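Local coordinates for septation protein imp2 (Schizosaccharomyces pombe, PDB 5C1F), which is required for normal septation, taking part in medial ring disassembly, and binds phospholipids through the F-BAR domain that this chain represents, at residues A[259-262]-A[263-267]; A[76-79]-A[80-84]; A[236-239]-A[240-244]. One frame throughout, in Å; residues are numbered along the deposited sequence.

Contact 1. Residues A[259-262]-A[263-267]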
ATOM      1  N   ASP A 259      -6.679 -16.176  30.161  1.00 24.59           N
ATOM      2  CA  ASP A 259      -6.404 -14.760  30.384  1.00 22.19           C
ATOM      3  C   ASP A 259      -7.167 -14.211  31.590  1.00 24.12           C
ATOM      4  O   ASP A 259      -6.629 -13.416  32.364  1.00 24.77           O
ATOM      5  CB  ASP A 259      -6.760 -13.948  29.136  1.00 23.38           C
ATOM      6  CG  ASP A 259      -5.541 -13.572  28.317  1.00 29.85           C
ATOM      7  OD1 ASP A 259      -4.464 -14.173  28.530  1.00 25.76           O
ATOM      8  OD2 ASP A 259      -5.664 -12.672  27.454  1.00 27.58           O
ATOM      9  N   VAL A 260      -8.420 -14.627  31.742  1.00 19.86           N
ATOM     10  CA  VAL A 260      -9.242 -14.144  32.848  1.00 20.09           C
ATOM     11  C   VAL A 260      -8.708 -14.688  34.173  1.00 39.76           C
ATOM     12  O   VAL A 260      -8.648 -13.971  35.172  1.00 36.76           O
ATOM     13  CB  VAL A 260     -10.723 -14.533  32.670  1.00 30.18           C
ATOM     14  CG1 VAL A 260     -11.529 -14.187  33.917  1.00 30.93           C
ATOM     15  CG2 VAL A 260     -11.309 -13.833  31.451  1.00 19.73           C
ATOM     16  N   LEU A 261      -8.305 -15.955  34.165  1.00 31.74           N
ATOM     17  CA  LEU A 261      -7.656 -16.579  35.311  1.00 28.60           C
ATOM     18  C   LEU A 261      -6.407 -15.800  35.730  1.00 26.30           C
ATOM     19  O   LEU A 261      -6.249 -15.447  36.897  1.00 27.61           O
ATOM     20  CB  LEU A 261      -7.295 -18.033  34.982  1.00 32.50           C
ATOM     21  CG  LEU A 261      -6.806 -18.977  36.086  1.00 37.96           C
ATOM     22  CD1 LEU A 261      -7.196 -20.408  35.748  1.00 36.13           C
ATOM     23  CD2 LEU A 261      -5.298 -18.880  36.288  1.00 41.73           C
ATOM     24  N   GLU A 262      -5.525 -15.533  34.773  1.00 22.14           N
ATOM     25  CA  GLU A 262      -4.294 -14.805  35.062  1.00 23.80           C
ATOM     26  C   GLU A 262      -4.573 -13.360  35.468  1.00 22.68           C
ATOM     27  O   GLU A 262      -3.839 -12.774  36.268  1.00 22.72           O
ATOM     28  CB  GLU A 262      -3.362 -14.836  33.854  1.00 24.66           C
ATOM     29  CG  GLU A 262      -2.887 -16.224  33.475  1.00 29.09           C
ATOM     30  CD  GLU A 262      -1.910 -16.197  32.320  1.00 36.86           C
ATOM     31  OE1 GLU A 262      -1.607 -15.088  31.828  1.00 37.33           O
ATOM     32  OE2 GLU A 262      -1.447 -17.280  31.904  1.00 35.87           O
ATOM     33  N   PHE A 263      -5.629 -12.786  34.902  1.00 21.03           N
ATOM     34  CA  PHE A 263      -6.049 -11.444  35.275  1.00 28.18           C
ATOM     35  C   PHE A 263      -6.436 -11.425  36.746  1.00 32.65           C
ATOM     36  O   PHE A 263      -6.033 -10.534  37.493  1.00 37.18           O
ATOM     37  CB  PHE A 263      -7.217 -10.981  34.401  1.00 30.83           C
ATOM     38  CG  PHE A 263      -7.758  -9.626  34.771  1.00 34.24           C
ATOM     39  CD1 PHE A 263      -7.183  -8.474  34.259  1.00 37.62           C
ATOM     40  CD2 PHE A 263      -8.849  -9.506  35.616  1.00 31.41           C
ATOM     41  CE1 PHE A 263      -7.681  -7.228  34.592  1.00 36.64           C
ATOM     42  CE2 PHE A 263      -9.350  -8.262  35.953  1.00 35.62           C
ATOM     43  CZ  PHE A 263      -8.766  -7.123  35.439  1.00 38.30           C
ATOM     44  N   ILE A 264      -7.211 -12.426  37.156  1.00 30.07           N
ATOM     45  CA  ILE A 264      -7.653 -12.540  38.539  1.00 33.17           C
ATOM     46  C   ILE A 264      -6.458 -12.628  39.489  1.00 32.05           C
ATOM     47  O   ILE A 264      -6.406 -11.912  40.486  1.00 38.29           O
ATOM     48  CB  ILE A 264      -8.577 -13.766  38.730  1.00 22.60           C
ATOM     49  CG1 ILE A 264      -9.917 -13.520  38.032  1.00 38.10           C
ATOM     50  CG2 ILE A 264      -8.806 -14.047  40.203  1.00 25.64           C
ATOM     51  CD1 ILE A 264     -10.871 -14.695  38.082  1.00 22.43           C
ATOM     52  N   ASP A 265      -5.488 -13.476  39.159  1.00 32.61           N
ATOM     53  CA  ASP A 265      -4.309 -13.661  40.006  1.00 35.60           C
ATOM     54  C   ASP A 265      -3.483 -12.387  40.168  1.00 36.73           C
ATOM     55  O   ASP A 265      -2.862 -12.173  41.209  1.00 43.55           O
ATOM     56  CB  ASP A 265      -3.424 -14.776  39.445  1.00 36.10           C
ATOM     57  CG  ASP A 265      -4.028 -16.153  39.638  1.00 41.22           C
ATOM     58  OD1 ASP A 265      -4.689 -16.371  40.676  1.00 46.58           O
ATOM     59  OD2 ASP A 265      -3.842 -17.017  38.755  1.00 41.42           O
ATOM     60  N   ALA A 266      -3.485 -11.543  39.140  1.00 33.59           N
ATOM     61  CA  ALA A 266      -2.648 -10.346  39.129  1.00 33.25           C
ATOM     62  C   ALA A 266      -3.370  -9.111  39.663  1.00 39.64           C
ATOM     63  O   ALA A 266      -2.733  -8.158  40.110  1.00 44.77           O
ATOM     64  CB  ALA A 266      -2.137 -10.079  37.717  1.00 23.74           C
ATOM     65  N   LYS A 267      -4.697  -9.126  39.619  1.00 39.42           N
ATOM     66  CA  LYS A 267      -5.471  -7.944  39.979  1.00 36.38           C
ATOM     67  C   LYS A 267      -6.309  -8.141  41.240  1.00 36.67           C
ATOM     68  O   LYS A 267      -6.984  -7.213  41.690  1.00 37.32           O
ATOM     69  CB  LYS A 267      -6.376  -7.537  38.815  1.00 35.08           C
ATOM     70  CG  LYS A 267      -5.633  -7.276  37.511  1.00 37.77           C
ATOM     71  CD  LYS A 267      -4.656  -6.118  37.648  1.00 37.97           C
ATOM     72  CE  LYS A 267      -4.058  -5.741  36.302  1.00 39.24           C
ATOM     73  NZ  LYS A 267      -3.139  -4.574  36.415  1.00 41.13           N
TER

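Contact 2. Residues A[76-79]-A[80-84]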
ATOM      1  N   GLN A  76       0.718  -7.235  20.403  1.00 21.60           N
ATOM      2  CA  GLN A  76       2.133  -7.077  20.106  1.00 26.46           C
ATOM      3  C   GLN A  76       2.521  -7.845  18.847  1.00 25.17           C
ATOM      4  O   GLN A  76       3.241  -7.327  17.994  1.00 24.24           O
ATOM      5  CB  GLN A  76       2.980  -7.523  21.293  1.00 19.70           C
ATOM      6  CG  GLN A  76       2.895  -6.569  22.463  1.00 29.59           C
ATOM      7  CD  GLN A  76       3.759  -6.991  23.632  1.00 33.82           C
ATOM      8  OE1 GLN A  76       4.266  -8.113  23.676  1.00 38.53           O
ATOM      9  NE2 GLN A  76       3.932  -6.090  24.589  1.00 30.76           N
ATOM     10  N   VAL A  77       2.036  -9.077  18.738  1.00 18.75           N
ATOM     11  CA  VAL A  77       2.262  -9.890  17.550  1.00 18.72           C
ATOM     12  C   VAL A  77       1.667  -9.212  16.319  1.00 28.53           C
ATOM     13  O   VAL A  77       2.288  -9.167  15.257  1.00 25.46           O
ATOM     14  CB  VAL A  77       1.665 -11.302  17.716  1.00 19.09           C
ATOM     15  CG1 VAL A  77       1.574 -12.017  16.378  1.00 19.08           C
ATOM     16  CG2 VAL A  77       2.497 -12.113  18.703  1.00 19.97           C
ATOM     17  N   MET A  78       0.469  -8.663  16.478  1.00 17.69           N
ATOM     18  CA  MET A  78      -0.200  -7.962  15.389  1.00 22.25           C
ATOM     19  C   MET A  78       0.607  -6.747  14.936  1.00 22.89           C
ATOM     20  O   MET A  78       0.748  -6.495  13.738  1.00 23.28           O
ATOM     21  CB  MET A  78      -1.606  -7.541  15.818  1.00 22.53           C
ATOM     22  CG  MET A  78      -2.473  -6.989  14.702  1.00 35.33           C
ATOM     23  SD  MET A  78      -2.367  -5.201  14.575  1.00 35.79           S
ATOM     24  CE  MET A  78      -3.065  -4.719  16.155  1.00 28.77           C
ATOM     25  N   LYS A  79       1.152  -6.009  15.897  1.00 17.40           N
ATOM     26  CA  LYS A  79       1.939  -4.821  15.590  1.00 17.56           C
ATOM     27  C   LYS A  79       3.268  -5.200  14.952  1.00 17.78           C
ATOM     28  O   LYS A  79       3.749  -4.519  14.050  1.00 27.58           O
ATOM     29  CB  LYS A  79       2.174  -3.993  16.852  1.00 27.71           C
ATOM     30  CG  LYS A  79       2.389  -2.519  16.581  1.00 38.99           C
ATOM     31  CD  LYS A  79       2.173  -1.685  17.838  1.00 43.90           C
ATOM     32  CE  LYS A  79       3.117  -2.122  18.945  1.00 45.06           C
ATOM     33  NZ  LYS A  79       4.528  -1.891  18.518  1.00 49.41           N
ATOM     34  N   ALA A  80       3.857  -6.291  15.423  1.00 18.12           N
ATOM     35  CA  ALA A  80       5.088  -6.801  14.837  1.00 20.15           C
ATOM     36  C   ALA A  80       4.858  -7.305  13.416  1.00 24.14           C
ATOM     37  O   ALA A  80       5.736  -7.189  12.563  1.00 18.30           O
ATOM     38  CB  ALA A  80       5.666  -7.911  15.701  1.00 19.20           C
ATOM     39  N   GLU A  81       3.678  -7.860  13.157  1.00 17.69           N
ATOM     40  CA  GLU A  81       3.400  -8.414  11.837  1.00 17.47           C
ATOM     41  C   GLU A  81       2.982  -7.329  10.851  1.00 22.05           C
ATOM     42  O   GLU A  81       3.209  -7.461   9.647  1.00 20.16           O
ATOM     43  CB  GLU A  81       2.336  -9.514  11.915  1.00 17.49           C
ATOM     44  CG  GLU A  81       2.824 -10.813  12.566  1.00 18.19           C
ATOM     45  CD  GLU A  81       4.005 -11.459  11.835  1.00 25.46           C
ATOM     46  OE1 GLU A  81       4.309 -11.063  10.688  1.00 22.37           O
ATOM     47  OE2 GLU A  81       4.633 -12.373  12.413  1.00 27.51           O
ATOM     48  N   VAL A  82       2.378  -6.258  11.360  1.00 20.67           N
ATOM     49  CA  VAL A  82       2.109  -5.085  10.536  1.00 16.61           C
ATOM     50  C   VAL A  82       3.447  -4.452  10.144  1.00 33.33           C
ATOM     51  O   VAL A  82       3.609  -3.951   9.027  1.00 16.80           O
ATOM     52  CB  VAL A  82       1.205  -4.067  11.271  1.00 16.63           C
ATOM     53  CG1 VAL A  82       1.259  -2.698  10.606  1.00 16.76           C
ATOM     54  CG2 VAL A  82      -0.227  -4.580  11.331  1.00 16.46           C
ATOM     55  N   ASP A  83       4.411  -4.509  11.061  1.00 17.35           N
ATOM     56  CA  ASP A  83       5.764  -4.033  10.790  1.00 17.87           C
ATOM     57  C   ASP A  83       6.432  -4.897   9.724  1.00 24.88           C
ATOM     58  O   ASP A  83       7.117  -4.382   8.840  1.00 23.13           O
ATOM     59  CB  ASP A  83       6.599  -4.027  12.072  1.00 29.43           C
ATOM     60  CG  ASP A  83       7.866  -3.194  11.945  1.00 33.46           C
ATOM     61  OD1 ASP A  83       7.937  -2.337  11.038  1.00 34.17           O
ATOM     62  OD2 ASP A  83       8.787  -3.392  12.764  1.00 34.30           O
ATOM     63  N   ASN A  84       6.227  -6.210   9.803  1.00 18.89           N
ATOM     64  CA  ASN A  84       6.769  -7.122   8.797  1.00 19.41           C
ATOM     65  C   ASN A  84       6.172  -6.849   7.423  1.00 19.28           C
ATOM     66  O   ASN A  84       6.839  -6.984   6.400  1.00 18.47           O
ATOM     67  CB  ASN A  84       6.527  -8.577   9.194  1.00 18.26           C
ATOM     68  CG  ASN A  84       7.500  -9.060  10.244  1.00 29.83           C
ATOM     69  OD1 ASN A  84       8.616  -8.545  10.355  1.00 28.48           O
ATOM     70  ND2 ASN A  84       7.089 -10.056  11.023  1.00 25.75           N
TER

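Contact 3. Residues A[236-239]-A[240-244]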
ATOM      1  N   SER A 236       4.380  -9.583  -2.914  1.00 22.80           N
ATOM      2  CA  SER A 236       3.874  -8.706  -1.868  1.00 21.14           C
ATOM      3  C   SER A 236       2.628  -9.302  -1.226  1.00 22.25           C
ATOM      4  O   SER A 236       2.443  -9.225  -0.009  1.00 14.80           O
ATOM      5  CB  SER A 236       3.566  -7.320  -2.440  1.00 27.51           C
ATOM      6  OG  SER A 236       3.035  -6.463  -1.447  1.00 33.98           O
ATOM      7  N   CYS A 237       1.779  -9.899  -2.054  1.00 15.26           N
ATOM      8  CA  CYS A 237       0.548 -10.507  -1.574  1.00 24.76           C
ATOM      9  C   CYS A 237       0.838 -11.742  -0.731  1.00 19.07           C
ATOM     10  O   CYS A 237       0.258 -11.925   0.335  1.00 15.82           O
ATOM     11  CB  CYS A 237      -0.360 -10.862  -2.748  1.00 26.70           C
ATOM     12  SG  CYS A 237      -0.930  -9.424  -3.674  1.00 23.77           S
ATOM     13  N   PHE A 238       1.741 -12.587  -1.215  1.00 20.67           N
ATOM     14  CA  PHE A 238       2.156 -13.768  -0.469  1.00 21.32           C
ATOM     15  C   PHE A 238       2.704 -13.382   0.907  1.00 23.26           C
ATOM     16  O   PHE A 238       2.266 -13.911   1.931  1.00 21.36           O
ATOM     17  CB  PHE A 238       3.204 -14.552  -1.267  1.00 22.32           C
ATOM     18  CG  PHE A 238       3.719 -15.776  -0.561  1.00 30.19           C
ATOM     19  CD1 PHE A 238       3.014 -16.964  -0.608  1.00 20.25           C
ATOM     20  CD2 PHE A 238       4.920 -15.740   0.141  1.00 19.55           C
ATOM     21  CE1 PHE A 238       3.490 -18.098   0.036  1.00 26.11           C
ATOM     22  CE2 PHE A 238       5.398 -16.870   0.788  1.00 20.68           C
ATOM     23  CZ  PHE A 238       4.683 -18.049   0.736  1.00 21.59           C
ATOM     24  N   ASN A 239       3.649 -12.445   0.926  1.00 21.97           N
ATOM     25  CA  ASN A 239       4.266 -11.994   2.172  1.00 20.19           C
ATOM     26  C   ASN A 239       3.248 -11.479   3.190  1.00 18.50           C
ATOM     27  O   ASN A 239       3.262 -11.892   4.351  1.00 17.57           O
ATOM     28  CB  ASN A 239       5.301 -10.904   1.892  1.00 20.08           C
ATOM     29  CG  ASN A 239       6.534 -11.436   1.188  1.00 27.71           C
ATOM     30  OD1 ASN A 239       6.748 -12.649   1.111  1.00 24.37           O
ATOM     31  ND2 ASN A 239       7.360 -10.528   0.677  1.00 25.58           N
ATOM     32  N   ASP A 240       2.371 -10.577   2.755  1.00 16.66           N
ATOM     33  CA  ASP A 240       1.367 -10.006   3.644  1.00 18.09           C
ATOM     34  C   ASP A 240       0.387 -11.066   4.134  1.00 20.98           C
ATOM     35  O   ASP A 240      -0.022 -11.052   5.295  1.00 16.95           O
ATOM     36  CB  ASP A 240       0.609  -8.876   2.949  1.00 18.30           C
ATOM     37  CG  ASP A 240       1.405  -7.589   2.893  1.00 23.10           C
ATOM     38  OD1 ASP A 240       2.625  -7.628   3.156  1.00 21.44           O
ATOM     39  OD2 ASP A 240       0.808  -6.538   2.577  1.00 22.28           O
ATOM     40  N   ASP A 241       0.013 -11.985   3.250  1.00 15.47           N
ATOM     41  CA  ASP A 241      -0.911 -13.045   3.630  1.00 17.28           C
ATOM     42  C   ASP A 241      -0.282 -13.985   4.657  1.00 17.80           C
ATOM     43  O   ASP A 241      -0.972 -14.482   5.552  1.00 17.53           O
ATOM     44  CB  ASP A 241      -1.370 -13.842   2.409  1.00 16.69           C
ATOM     45  CG  ASP A 241      -2.358 -14.927   2.774  1.00 27.73           C
ATOM     46  OD1 ASP A 241      -3.352 -14.609   3.459  1.00 23.54           O
ATOM     47  OD2 ASP A 241      -2.130 -16.097   2.404  1.00 31.83           O
ATOM     48  N   GLN A 242       1.022 -14.227   4.528  1.00 21.13           N
ATOM     49  CA  GLN A 242       1.730 -15.060   5.498  1.00 20.20           C
ATOM     50  C   GLN A 242       1.771 -14.373   6.857  1.00 18.78           C
ATOM     51  O   GLN A 242       1.654 -15.028   7.893  1.00 24.46           O
ATOM     52  CB  GLN A 242       3.152 -15.379   5.027  1.00 23.80           C
ATOM     53  CG  GLN A 242       3.229 -16.351   3.861  1.00 26.44           C
ATOM     54  CD  GLN A 242       2.641 -17.711   4.186  1.00 29.81           C
ATOM     55  OE1 GLN A 242       3.213 -18.481   4.958  1.00 26.94           O
ATOM     56  NE2 GLN A 242       1.492 -18.016   3.594  1.00 26.03           N
ATOM     57  N   ALA A 243       1.929 -13.052   6.849  1.00 16.48           N
ATOM     58  CA  ALA A 243       1.941 -12.279   8.086  1.00 18.35           C
ATOM     59  C   ALA A 243       0.576 -12.322   8.770  1.00 19.84           C
ATOM     60  O   ALA A 243       0.488 -12.450   9.995  1.00 20.49           O
ATOM     61  CB  ALA A 243       2.355 -10.840   7.812  1.00 15.27           C
ATOM     62  N   CYS A 244      -0.484 -12.216   7.972  1.00 15.70           N
ATOM     63  CA  CYS A 244      -1.845 -12.299   8.489  1.00 21.62           C
ATOM     64  C   CYS A 244      -2.110 -13.659   9.106  1.00 22.23           C
ATOM     65  O   CYS A 244      -2.763 -13.759  10.142  1.00 17.25           O
ATOM     66  CB  CYS A 244      -2.863 -12.032   7.382  1.00 15.12           C
ATOM     67  SG  CYS A 244      -2.888 -10.325   6.830  1.00 22.04           S
TER
HETATM   68  O   HOH W   1       4.158  -6.946   1.097  1.00 25.81           O

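Contact 1. Residues A[259-262]-A[263-267]
Val260 and Ile264, one helical turn apart, form the apolar side of this part of helix 256-267: Val260 CG1 and Ile264 CD1 approach to 4.2 Å. Ile264 owes its place to its first torsion, which sets CG1 anti to the carbonyl carbon (chi1 -70°) and brings that methylene to 3.2 Å from Val260 O. The same oxygen accepts the Ile264 N-H at 2.9 Å from N to O. Both residues are buried, with Val260 packed on Glu216 and Ile264 on Phe8, each of the second subunit. Phe263, also buried, extends its ring anti to the backbone N (chi1 177°); Lys267 CG sits 3.6 Å above one ring face, offset toward the rim, and Arg26 of the second subunit packs against Phe263. Asp259 belongs here too: its OD1 and OD2 accept bonds from the backbone N atoms of Cys70 and Leu71, and OD2 also forms a salt bridge with Arg219 of the second subunit, giving the buried carboxylate donors from both chains. The outer side is looser. Leu261 and Asp265 lie alongside each other and point the same way; their side chains meet through Leu261 CD2 and Asp265 OD2, 3.4 Å apart. Asp265 is exposed, and its OD1 pairs with Lys6 of the second subunit, which also packs on Leu261. Glu262, likewise exposed, runs extended beyond CG and is bonded through OE2 to Gln258. Backbone bonds span both sides, from Phe263 N to Asp259 O (2.8 Å) through to Ala266 N and Glu262 O (3.1 Å, N-H...O 136°). The pattern is that of an amphipathic alpha-helix, here a short one following the long helices of the F-BAR domain, whose buried and outer sides both meet the dimer partner.

Contact 2. Residues A[76-79]-A[80-84]
Met78 and Val82 lie side by side on helix 69-155, one of the long helices of the F-BAR bundle, and meet through Met78 SD and Val82 CG2 at 3.9 Å. Met78 starts with CG anti to the backbone N, then bends at both chi2 (-93°) and chi3, which brings the sulfur alongside the valine. Val82 touches through CG2, which also lies 3.2 Å from Met78 O. This pair faces the dimer interface, Met78 packing on Tyr41 and Val82 on Phe229 of the second subunit. Val77 and Glu81 run in the same direction on another flank, with Val77 CG1 and Glu81 CG 4.2 Å apart, beside Ile247 and Asn250 of helix 162-252. Lys79 NZ reaches Ser59 O; Asp83, a turn later, pairs with Arg60. The backbone supports these rows with i to i+4 bonds, such as Val82 N to Met78 O at 2.9 Å. Glu81 turns back at chi2 (-60°), and its buried carboxylate is shared: OE2 forms a salt bridge with Arg246, while Asn84 ND2 donates to OE1 at 3.0 Å, almost straight at 175°, leaving in the plane of its own amide but arriving from above the carboxylate plane.

Contact 3. Residues A[236-239]-A[240-244]
A water joins Ser236 to Asp240 across one turn of helix 162-252, donating to Ser236 O (3.1 Å from the water oxygen) and to Asp240 OD1 (2.7 Å from the water oxygen). It is also hydrogen-bonded to Ser236 OG at 2.8 Å from the water oxygen. Ser236 O therefore accepts twice, since Asp240 N bonds to it at 3.1 Å and 166°. The other carboxylate oxygen, Asp240 OD2, is engaged by His89 NE2 of helix 69-155, so both oxygens of this buried acid have a partner. Asn239 sends its ND2 to Ser88 OG on the same neighbouring helix. Asp241 looks to the dimer partner: OD1 takes a hydrogen bond from Ser234 OG of the second subunit, with Arg248 as a long, weak ion pair. Along the backbone, Cys237, Phe238 and Asn239 carbonyls are each met by the N-H four residues on; Gln242 N to Phe238 O measures 2.9 Å. On the exposed side an apolar contact takes over. Gln242 CG sits over one face of the Phe238 ring, 3.9 Å from its centroid and 17° off the normal, a CH-pi contact, and the glutamine amide is nearly parallel to the ring (9°). Polar bonds toward a neighbouring helix and a second subunit, on a continuous alpha-helix, fit the antiparallel helical bundle of an F-BAR dimer.

From the N terminus, contact 2 (76-84, on helix 69-155) comes first, then contact 3 (236-244, on helix 162-252), then contact 1 (259-267, on helix 256-267). Each is about two and a half turns of one helix, so none closes a long loop, and none nests in or crosses another. Contacts 2 and 3, about 160 residues apart in sequence, are brought together by the pairing of the two long helices: their centres lie about 12 Å apart and Glu81 OE1 touches Ala243 CB at 3.5 Å. Contact 1 stands apart, its centre about 25 Å from that of contact 2, yet Asp259 reaches the start of helix 69-155. All three touch the second subunit.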